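Local atomic coordinates of GH127 beta-L-arabinofuranoside (Geobacillus stearothermophilus, PDB entry 4QK0), a protein that probably hydrolyses beta-L-arabinofuranosidic linkages, releasing L-arabinose, as a glycoside hydrolase of family 127. Residues A[134-139]-A[245-250]; A[213-218]-A[255-260]; A[372-377]-A[589-594]. All coordinates share one frame; numbering follows the deposited sequence.

How the interactions relate
Three long-range contacts, each made by a few side chains without a direct hydrogen bond across it, show how chemistry follows place. Interactions 1 and 2 belong to the helical catalytic domain, their centres 15 Å apart, and both use the loop between helix 227-234 and strand 264-265; their segments alternate along the chain. Interaction 1 is buried yet polar, an arginine beside a histidine with a water between the loops. Interaction 2, partly buried, sets an apolar pair and another bridging water beside a glutamine amide at the edge of an arginine guanidinium. Interaction 3, on the opposite side of the chain's centre, is apolar: a leucine of the catalytic domain meets a turn between two strands of the C-terminal domain.

Interaction 1: A[134-139]-A[245-250]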
loop_
_atom_site.group_PDB
_atom_site.type_symbol
_atom_site.label_atom_id
_atom_site.label_comp_id
_atom_site.label_asym_id
_atom_site.label_seq_id
_atom_site.Cartn_x
_atom_site.Cartn_y
_atom_site.Cartn_z
ATOM N N ASN A 134 -12.282 16.959 26.481
ATOM C CA ASN A 134 -11.629 16.314 25.343
ATOM C C ASN A 134 -12.374 16.545 24.043
ATOM O O ASN A 134 -13.000 15.658 23.446
ATOM C CB ASN A 134 -11.398 14.809 25.567
ATOM C CG ASN A 134 -10.412 14.232 24.550
ATOM O OD1 ASN A 134 -10.141 14.830 23.498
ATOM N ND2 ASN A 134 -9.871 13.072 24.864
ATOM N N LEU A 135 -12.235 17.778 23.581
ATOM C CA LEU A 135 -12.788 18.208 22.293
ATOM C C LEU A 135 -12.032 17.608 21.139
ATOM O O LEU A 135 -12.580 17.464 20.050
ATOM C CB LEU A 135 -12.746 19.752 22.194
ATOM C CG LEU A 135 -13.897 20.554 22.863
ATOM C CD1 LEU A 135 -15.186 20.284 22.134
ATOM C CD2 LEU A 135 -14.058 20.207 24.340
ATOM N N ARG A 136 -10.765 17.305 21.343
ATOM C CA ARG A 136 -9.941 16.726 20.262
ATOM C C ARG A 136 -10.537 15.397 19.791
ATOM O O ARG A 136 -10.602 15.154 18.604
ATOM C CB ARG A 136 -8.511 16.480 20.730
ATOM C CG ARG A 136 -7.579 16.136 19.582
ATOM C CD ARG A 136 -6.239 15.603 20.083
ATOM N NE ARG A 136 -6.430 14.373 20.801
ATOM C CZ ARG A 136 -5.546 13.826 21.628
ATOM N NH1 ARG A 136 -4.390 14.421 21.841
ATOM N NH2 ARG A 136 -5.852 12.683 22.280
ATOM N N ASP A 137 -11.032 14.592 20.731
ATOM C CA ASP A 137 -11.475 13.240 20.416
ATOM C C ASP A 137 -12.940 12.952 20.618
ATOM O O ASP A 137 -13.466 12.100 19.916
ATOM C CB ASP A 137 -10.734 12.204 21.300
ATOM C CG ASP A 137 -9.217 12.276 21.150
ATOM O OD1 ASP A 137 -8.721 12.691 20.075
ATOM O OD2 ASP A 137 -8.538 11.923 22.125
ATOM N N ASN A 138 -13.607 13.586 21.584
ATOM C CA ASN A 138 -14.929 13.068 21.964
ATOM C C ASN A 138 -16.182 13.683 21.300
ATOM O O ASN A 138 -17.295 13.342 21.697
ATOM C CB ASN A 138 -15.046 13.008 23.446
ATOM C CG ASN A 138 -14.089 12.004 24.053
ATOM O OD1 ASN A 138 -13.423 11.268 23.356
ATOM N ND2 ASN A 138 -14.023 11.984 25.347
ATOM N N HIS A 139 -16.018 14.488 20.249
ATOM C CA HIS A 139 -17.098 14.767 19.275
ATOM C C HIS A 139 -18.370 15.468 19.823
ATOM O O HIS A 139 -19.417 15.409 19.216
ATOM C CB HIS A 139 -17.534 13.471 18.608
ATOM C CG HIS A 139 -16.561 12.926 17.626
ATOM N ND1 HIS A 139 -15.304 12.494 17.995
ATOM C CD2 HIS A 139 -16.695 12.626 16.313
ATOM C CE1 HIS A 139 -14.699 11.968 16.941
ATOM N NE2 HIS A 139 -15.510 12.079 15.902
ATOM N N GLY A 245 1.275 13.105 11.148
ATOM C CA GLY A 245 1.182 14.520 10.853
ATOM C C GLY A 245 0.612 15.370 11.998
ATOM O O GLY A 245 0.380 16.556 11.811
ATOM N N GLY A 246 0.351 14.765 13.145
ATOM C CA GLY A 246 -0.180 15.455 14.288
ATOM C C GLY A 246 -1.498 16.177 13.923
ATOM O O GLY A 246 -2.429 15.552 13.426
ATOM N N TYR A 247 -1.538 17.481 14.143
ATOM C CA TYR A 247 -2.789 18.207 14.059
ATOM C C TYR A 247 -3.213 18.501 12.674
ATOM O O TYR A 247 -4.322 18.979 12.457
ATOM C CB TYR A 247 -2.712 19.477 14.876
ATOM C CG TYR A 247 -2.613 19.217 16.359
ATOM C CD1 TYR A 247 -3.414 18.256 16.970
ATOM C CD2 TYR A 247 -1.678 19.929 17.160
ATOM C CE1 TYR A 247 -3.325 18.015 18.325
ATOM C CE2 TYR A 247 -1.618 19.711 18.518
ATOM C CZ TYR A 247 -2.442 18.746 19.097
ATOM O OH TYR A 247 -2.358 18.498 20.456
ATOM N N ARG A 248 -2.376 18.178 11.706
ATOM C CA ARG A 248 -2.879 18.121 10.324
ATOM C C ARG A 248 -4.066 17.199 10.178
ATOM O O ARG A 248 -4.947 17.439 9.356
ATOM C CB ARG A 248 -1.791 17.637 9.375
ATOM C CG ARG A 248 -0.647 18.632 9.265
ATOM C CD ARG A 248 0.606 17.950 8.752
ATOM N NE ARG A 248 0.424 17.485 7.390
ATOM C CZ ARG A 248 0.731 18.190 6.299
ATOM N NH1 ARG A 248 1.189 19.435 6.420
ATOM N NH2 ARG A 248 0.566 17.647 5.070
ATOM N N TYR A 249 -4.120 16.148 10.985
ATOM C CA TYR A 249 -5.268 15.231 10.905
ATOM C C TYR A 249 -6.595 15.973 11.043
ATOM O O TYR A 249 -7.544 15.719 10.290
ATOM C CB TYR A 249 -5.183 14.225 12.020
ATOM C CG TYR A 249 -6.327 13.235 12.091
ATOM C CD1 TYR A 249 -6.392 12.159 11.225
ATOM C CD2 TYR A 249 -7.286 13.324 13.100
ATOM C CE1 TYR A 249 -7.410 11.220 11.299
ATOM C CE2 TYR A 249 -8.311 12.360 13.228
ATOM C CZ TYR A 249 -8.365 11.324 12.321
ATOM O OH TYR A 249 -9.334 10.402 12.378
ATOM N N HIS A 250 -6.622 16.902 11.998
ATOM C CA HIS A 250 -7.826 17.732 12.283
ATOM C C HIS A 250 -7.820 19.109 11.561
ATOM O O HIS A 250 -8.681 19.935 11.823
ATOM C CB HIS A 250 -7.908 18.064 13.764
ATOM C CG HIS A 250 -7.649 16.918 14.664
ATOM N ND1 HIS A 250 -6.382 16.597 15.114
ATOM C CD2 HIS A 250 -8.489 16.026 15.236
ATOM C CE1 HIS A 250 -6.449 15.534 15.900
ATOM N NE2 HIS A 250 -7.717 15.204 16.033
HETATM O O HOH W 1 -8.834 13.011 17.509
#
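Arg136 lies against His250 and Tyr247 where two loops of the GH127 catalytic domain meet, a helical domain of the six-hairpin clan. One loop leads into helix 140-158, with His139 at its N-cap; the other carries a 3-10 turn at Tyr247 and Arg248. From a CB directed at the opposite loop, the arginine chain leaves with CG anti to the backbone N (chi1 -169°). Arg136 CG comes obliquely to the imidazole, 3.7 Å from His250 NE2. The next carbon, Arg136 CD, reaches the edge of the phenol ring, 4.2 Å from Tyr247 CE1, while the tyrosine hydroxyl is hydrogen-bonded to Asp229. A bend at chi3 (63°) turns the guanidinium back to its own loop. There it forms a side-on salt bridge, Arg136 NE to Asp137 OD1 at 2.9 Å and Arg136 NH2 to Asp137 OD2 at 2.8 Å, both oxygens close to the guanidinium plane. Asp137 OD2 offers its syn lone pair to NH2 and also accepts from Asn134 ND2, while Asn134 OD1 completes an Asx motif with the backbone N of Asp137. NH1 pairs with Glu237, so two carboxylates fix the guanidinium's rotation. Across the imidazole plane from Arg136 CG, Tyr249 CD2 sits over the centre of one face of the His250 ring. One water joins the loops, in the imidazole plane 2.9 Å from His250 NE2 and donating to Arg136 O and Asp137 OD1.

Interaction 2: A[213-218]-A[255-260]; sequences LSQYFI and PVREQK
Ile218 and Val256 form the apolar half of this contact, their branches touching at 3.9 Å from CG2 of Ile218 to CG2 of Val256. The two side chains cross at about a right angle, so each presents a methyl instead of lying alongside the other. The valine points its CB at the helix, and its other methyl, Val256 CG1, faces the main chain there, 3.9 Å from Ile218 O. That carbonyl and Val256 N share a water, which accepts from the valine amide at 3.0 Å.

In fold terms, helix 208-220 is joined here to a 3-10 turn, 256-258, in the long loop before strand 264-265. Both belong to the catalytic domain of the six-hairpin clan, for which an (alpha/alpha)6 barrel is characteristic and probably applies here.

Next to the apolar pair comes a polar one, Gln215 and Arg257. The amide nitrogen NE2 of Gln215 stands at the edge of the guanidinium, 3.6 Å from Arg257 NH2, with the two planes 44° apart. No hydrogen bond joins these two donors; Asp219 OD1 takes Gln215 NE2 and Arg257 NH1, Asp285 OD2 takes Arg257 NH2, and Ser287 OG bonds to Arg257 NE. A bend at chi2 (73°) swings the glutamine amide round to this meeting point, whereas the arginine stays extended from CG to NE.

Farther out, Leu288 of helix 286-302 touches Gln215, Val256 and Arg257, and Leu279 of helix 266-283 packs on Gln215 and Ile218.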
loop_
_atom_site.group_PDB
_atom_site.type_symbol
_atom_site.label_atom_id
_atom_site.label_comp_id
_atom_site.label_asym_id
_atom_site.label_seq_id
_atom_site.Cartn_x
_atom_site.Cartn_y
_atom_site.Cartn_z
ATOM N N LEU A 213 -20.693 32.671 16.242
ATOM C CA LEU A 213 -20.109 31.539 16.907
ATOM C C LEU A 213 -19.410 30.617 15.844
ATOM O O LEU A 213 -18.279 30.232 16.016
ATOM C CB LEU A 213 -21.224 30.793 17.673
ATOM C CG LEU A 213 -20.748 29.616 18.487
ATOM C CD1 LEU A 213 -19.723 30.090 19.486
ATOM C CD2 LEU A 213 -21.907 28.942 19.190
ATOM N N SER A 214 -20.088 30.355 14.742
ATOM C CA SER A 214 -19.490 29.658 13.593
ATOM C C SER A 214 -18.197 30.315 13.181
ATOM O O SER A 214 -17.140 29.673 13.133
ATOM C CB SER A 214 -20.462 29.630 12.413
ATOM O OG SER A 214 -19.933 28.910 11.297
ATOM N N GLN A 215 -18.233 31.633 12.981
ATOM C CA GLN A 215 -17.008 32.392 12.660
ATOM C C GLN A 215 -15.932 32.256 13.708
ATOM O O GLN A 215 -14.734 32.132 13.373
ATOM C CB GLN A 215 -17.319 33.895 12.462
ATOM C CG GLN A 215 -16.155 34.678 11.852
ATOM C CD GLN A 215 -15.973 34.352 10.369
ATOM O OE1 GLN A 215 -16.903 34.539 9.581
ATOM N NE2 GLN A 215 -14.792 33.843 9.976
ATOM N N TYR A 216 -16.326 32.299 14.983
ATOM C CA TYR A 216 -15.360 32.150 16.042
ATOM C C TYR A 216 -14.629 30.781 15.919
ATOM O O TYR A 216 -13.418 30.691 16.049
ATOM C CB TYR A 216 -15.978 32.271 17.478
ATOM C CG TYR A 216 -15.115 31.520 18.442
ATOM C CD1 TYR A 216 -13.915 32.031 18.875
ATOM C CD2 TYR A 216 -15.432 30.209 18.804
ATOM C CE1 TYR A 216 -13.092 31.283 19.712
ATOM C CE2 TYR A 216 -14.625 29.473 19.639
ATOM C CZ TYR A 216 -13.467 29.979 20.060
ATOM O OH TYR A 216 -12.656 29.192 20.867
ATOM N N PHE A 217 -15.386 29.708 15.737
ATOM C CA PHE A 217 -14.767 28.350 15.713
ATOM C C PHE A 217 -13.748 28.199 14.554
ATOM O O PHE A 217 -12.676 27.673 14.720
ATOM C CB PHE A 217 -15.868 27.296 15.574
ATOM C CG PHE A 217 -16.559 26.934 16.886
ATOM C CD1 PHE A 217 -15.846 26.526 17.977
ATOM C CD2 PHE A 217 -17.914 26.992 16.988
ATOM C CE1 PHE A 217 -16.478 26.151 19.154
ATOM C CE2 PHE A 217 -18.561 26.604 18.141
ATOM C CZ PHE A 217 -17.846 26.190 19.243
ATOM N N ILE A 218 -14.121 28.721 13.405
ATOM C CA ILE A 218 -13.254 28.755 12.246
ATOM C C ILE A 218 -12.022 29.646 12.443
ATOM O O ILE A 218 -10.909 29.221 12.125
ATOM C CB ILE A 218 -14.062 29.179 10.996
ATOM C CG1 ILE A 218 -15.083 28.098 10.619
ATOM C CG2 ILE A 218 -13.165 29.499 9.824
ATOM C CD1 ILE A 218 -14.490 26.755 10.252
ATOM N N PRO A 255 -3.747 28.360 10.974
ATOM C CA PRO A 255 -5.037 28.935 10.767
ATOM C C PRO A 255 -5.568 28.670 9.378
ATOM O O PRO A 255 -4.796 28.531 8.437
ATOM C CB PRO A 255 -4.794 30.443 11.037
ATOM C CG PRO A 255 -3.633 30.475 12.004
ATOM C CD PRO A 255 -2.764 29.335 11.505
ATOM N N VAL A 256 -6.890 28.651 9.242
ATOM C CA VAL A 256 -7.475 28.168 8.011
ATOM C C VAL A 256 -7.077 28.986 6.787
ATOM O O VAL A 256 -6.873 28.398 5.735
ATOM C CB VAL A 256 -8.988 28.045 8.051
ATOM C CG1 VAL A 256 -9.382 27.092 9.172
ATOM C CG2 VAL A 256 -9.652 29.397 8.228
ATOM N N ARG A 257 -6.896 30.304 6.944
ATOM C CA ARG A 257 -6.500 31.146 5.827
ATOM C C ARG A 257 -5.067 30.873 5.371
ATOM O O ARG A 257 -4.728 31.199 4.261
ATOM C CB ARG A 257 -6.694 32.657 6.124
ATOM C CG ARG A 257 -8.147 33.077 6.305
ATOM C CD ARG A 257 -8.284 34.429 6.982
ATOM N NE ARG A 257 -9.679 34.805 7.252
ATOM C CZ ARG A 257 -10.372 34.381 8.288
ATOM N NH1 ARG A 257 -9.849 33.487 9.130
ATOM N NH2 ARG A 257 -11.626 34.786 8.474
ATOM N N GLU A 258 -4.246 30.242 6.186
ATOM C CA GLU A 258 -2.911 29.882 5.729
ATOM C C GLU A 258 -2.837 28.450 5.144
ATOM O O GLU A 258 -1.779 28.028 4.703
ATOM C CB GLU A 258 -1.947 29.984 6.892
ATOM C CG GLU A 258 -1.884 31.404 7.404
ATOM C CD GLU A 258 -1.159 31.546 8.742
ATOM O OE1 GLU A 258 -1.610 32.419 9.514
ATOM O OE2 GLU A 258 -0.167 30.821 9.045
ATOM N N GLN A 259 -3.945 27.708 5.176
ATOM C CA GLN A 259 -4.013 26.361 4.581
ATOM C C GLN A 259 -4.204 26.473 3.076
ATOM O O GLN A 259 -5.263 26.899 2.573
ATOM C CB GLN A 259 -5.119 25.509 5.252
ATOM C CG GLN A 259 -4.788 25.221 6.690
ATOM C CD GLN A 259 -5.803 24.330 7.384
ATOM O OE1 GLN A 259 -6.443 23.459 6.756
ATOM N NE2 GLN A 259 -5.990 24.562 8.687
ATOM N N LYS A 260 -3.156 26.097 2.350
ATOM C CA LYS A 260 -3.176 26.142 0.905
ATOM C C LYS A 260 -3.268 24.779 0.235
ATOM O O LYS A 260 -3.500 24.714 -0.979
ATOM C CB LYS A 260 -1.928 26.869 0.411
ATOM C CG LYS A 260 -1.895 28.325 0.863
ATOM C CD LYS A 260 -0.724 29.086 0.260
ATOM C CE LYS A 260 -0.442 30.368 1.038
ATOM N NZ LYS A 260 -1.698 31.105 1.367
HETATM O O HOH W 2 -8.406 29.417 11.751
#

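Interaction 3: A[372-377]-A[589-594]; sequences MDLDGK and LLEGVV
Leu374 reaches across to Leu590 with a single methyl group, and nearly all of the close packing gathers there. Its CB points at the other segment; CG lies anti to the carbonyl carbon (chi1 -68°), and CD1 extends from CG as the leading atom. This methyl, Leu374 CD1, meets backbone and side chain of one residue together: it is 3.8 Å from Leu590 CA, 3.8 Å from Leu590 CD2 and 4.0 Å from Leu590 CB. The two leucines cross at about a right angle, so the methyl of one is set into the angle between backbone and branch of the other.

The partners sit in two tight turns. Leu374 belongs to a type I turn from Asp373 to Gly376, closed by Gly376 N to Asp373 O at 2.8 Å. Leu590 and Glu591 are the central residues of a type I' turn from Leu589 to Gly592, which lies within the connection, residues 587-592, between the antiparallel strands 574-586 and 593-603. A type I' turn takes positive phi at both central residues, as here. The contact thus brings a catalytic-domain loop against a strand connection of the C-terminal domain.

The looser side begins at the exposed Glu591, whose aliphatic CG stays 4.3 Å from Leu374 CD1. Arg25 of helix 22-42 touches the Glu591 side chain, and its NH1 hydrogen-bonds to Leu374 O, while Asn635 OD1 accepts from Leu374 N. The two segments themselves therefore meet by apolar van der Waals contact, and a directional bond between these domains comes instead from Asn635, at the backbone of the same leucine.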
loop_
_atom_site.group_PDB
_atom_site.type_symbol
_atom_site.label_atom_id
_atom_site.label_comp_id
_atom_site.label_asym_id
_atom_site.label_seq_id
_atom_site.Cartn_x
_atom_site.Cartn_y
_atom_site.Cartn_z
HETATM N N MSE A 372 -23.544 2.230 -2.104
HETATM C CA MSE A 372 -24.647 1.351 -1.786
HETATM C C MSE A 372 -24.921 0.420 -2.925
HETATM O O MSE A 372 -24.675 0.729 -4.087
HETATM C CB MSE A 372 -25.951 2.079 -1.349
HETATM C CG MSE A 372 -26.517 3.007 -2.428
HETATM SE SE MSE A 372 -28.359 3.649 -1.974
HETATM C CE MSE A 372 -28.397 3.155 -0.085
ATOM N N ASP A 373 -25.445 -0.753 -2.551
ATOM C CA ASP A 373 -26.041 -1.686 -3.524
ATOM C C ASP A 373 -27.277 -1.016 -4.081
ATOM O O ASP A 373 -27.929 -0.194 -3.380
ATOM C CB ASP A 373 -26.496 -3.030 -2.845
ATOM C CG ASP A 373 -25.356 -4.088 -2.676
ATOM O OD1 ASP A 373 -24.226 -3.965 -3.230
ATOM O OD2 ASP A 373 -25.635 -5.115 -1.978
ATOM N N LEU A 374 -27.642 -1.417 -5.283
ATOM C CA LEU A 374 -28.741 -0.798 -5.963
ATOM C C LEU A 374 -30.035 -0.870 -5.146
ATOM O O LEU A 374 -30.842 0.029 -5.256
ATOM C CB LEU A 374 -28.936 -1.418 -7.308
ATOM C CG LEU A 374 -27.811 -1.139 -8.299
ATOM C CD1 LEU A 374 -27.923 -2.117 -9.452
ATOM C CD2 LEU A 374 -27.836 0.310 -8.825
ATOM N N ASP A 375 -30.211 -1.927 -4.338
ATOM C CA ASP A 375 -31.429 -2.129 -3.510
ATOM C C ASP A 375 -31.306 -1.576 -2.112
ATOM O O ASP A 375 -32.172 -1.817 -1.256
ATOM C CB ASP A 375 -31.848 -3.641 -3.454
ATOM C CG ASP A 375 -30.821 -4.539 -2.735
ATOM O OD1 ASP A 375 -29.859 -4.042 -2.108
ATOM O OD2 ASP A 375 -30.967 -5.787 -2.797
ATOM N N GLY A 376 -30.190 -0.904 -1.834
ATOM C CA GLY A 376 -29.999 -0.268 -0.556
ATOM C C GLY A 376 -29.772 -1.131 0.663
ATOM O O GLY A 376 -29.779 -0.620 1.804
ATOM N N LYS A 377 -29.502 -2.424 0.487
ATOM C CA LYS A 377 -29.349 -3.289 1.657
ATOM C C LYS A 377 -27.954 -3.383 2.221
ATOM O O LYS A 377 -27.807 -3.721 3.393
ATOM C CB LYS A 377 -29.837 -4.705 1.339
ATOM C CG LYS A 377 -31.328 -4.796 1.285
ATOM C CD LYS A 377 -31.771 -6.146 0.790
ATOM C CE LYS A 377 -33.290 -6.144 0.739
ATOM N NZ LYS A 377 -33.802 -7.268 -0.086
ATOM N N LEU A 589 -30.667 -4.502 -17.081
ATOM C CA LEU A 589 -29.397 -4.653 -16.423
ATOM C C LEU A 589 -29.215 -3.569 -15.388
ATOM O O LEU A 589 -29.199 -2.393 -15.731
ATOM C CB LEU A 589 -28.291 -4.623 -17.485
ATOM C CG LEU A 589 -26.875 -4.714 -16.954
ATOM C CD1 LEU A 589 -26.551 -6.144 -16.505
ATOM C CD2 LEU A 589 -25.915 -4.254 -18.038
ATOM N N LEU A 590 -29.067 -3.979 -14.134
ATOM C CA LEU A 590 -28.634 -3.090 -13.076
ATOM C C LEU A 590 -29.601 -1.885 -12.952
ATOM O O LEU A 590 -29.183 -0.725 -12.858
ATOM C CB LEU A 590 -27.197 -2.617 -13.390
ATOM C CG LEU A 590 -26.116 -3.711 -13.362
ATOM C CD1 LEU A 590 -24.781 -3.236 -13.936
ATOM C CD2 LEU A 590 -25.903 -4.228 -11.956
ATOM N N GLU A 591 -30.891 -2.203 -13.002
ATOM C CA GLU A 591 -32.011 -1.253 -12.954
ATOM C C GLU A 591 -32.172 -0.432 -14.205
ATOM O O GLU A 591 -33.029 0.438 -14.245
ATOM C CB GLU A 591 -31.981 -0.360 -11.714
ATOM C CG GLU A 591 -32.015 -1.155 -10.427
ATOM C CD GLU A 591 -33.332 -1.906 -10.181
ATOM O OE1 GLU A 591 -34.393 -1.510 -10.695
ATOM O OE2 GLU A 591 -33.301 -2.898 -9.417
ATOM N N GLY A 592 -31.397 -0.709 -15.249
ATOM C CA GLY A 592 -31.562 0.008 -16.506
ATOM C C GLY A 592 -30.437 0.982 -16.732
ATOM O O GLY A 592 -30.449 2.065 -16.201
ATOM N N VAL A 593 -29.424 0.584 -17.504
ATOM C CA VAL A 593 -28.254 1.391 -17.635
ATOM C C VAL A 593 -27.774 1.388 -19.050
ATOM O O VAL A 593 -28.015 0.441 -19.779
ATOM C CB VAL A 593 -27.114 0.896 -16.739
ATOM C CG1 VAL A 593 -27.531 0.918 -15.281
ATOM C CG2 VAL A 593 -26.619 -0.510 -17.122
ATOM N N VAL A 594 -27.053 2.439 -19.436
ATOM C CA VAL A 594 -26.344 2.396 -20.661
ATOM C C VAL A 594 -25.025 1.599 -20.405
ATOM O O VAL A 594 -24.323 1.801 -19.398
ATOM C CB VAL A 594 -26.043 3.801 -21.191
ATOM C CG1 VAL A 594 -25.102 3.738 -22.394
ATOM C CG2 VAL A 594 -27.315 4.499 -21.634
#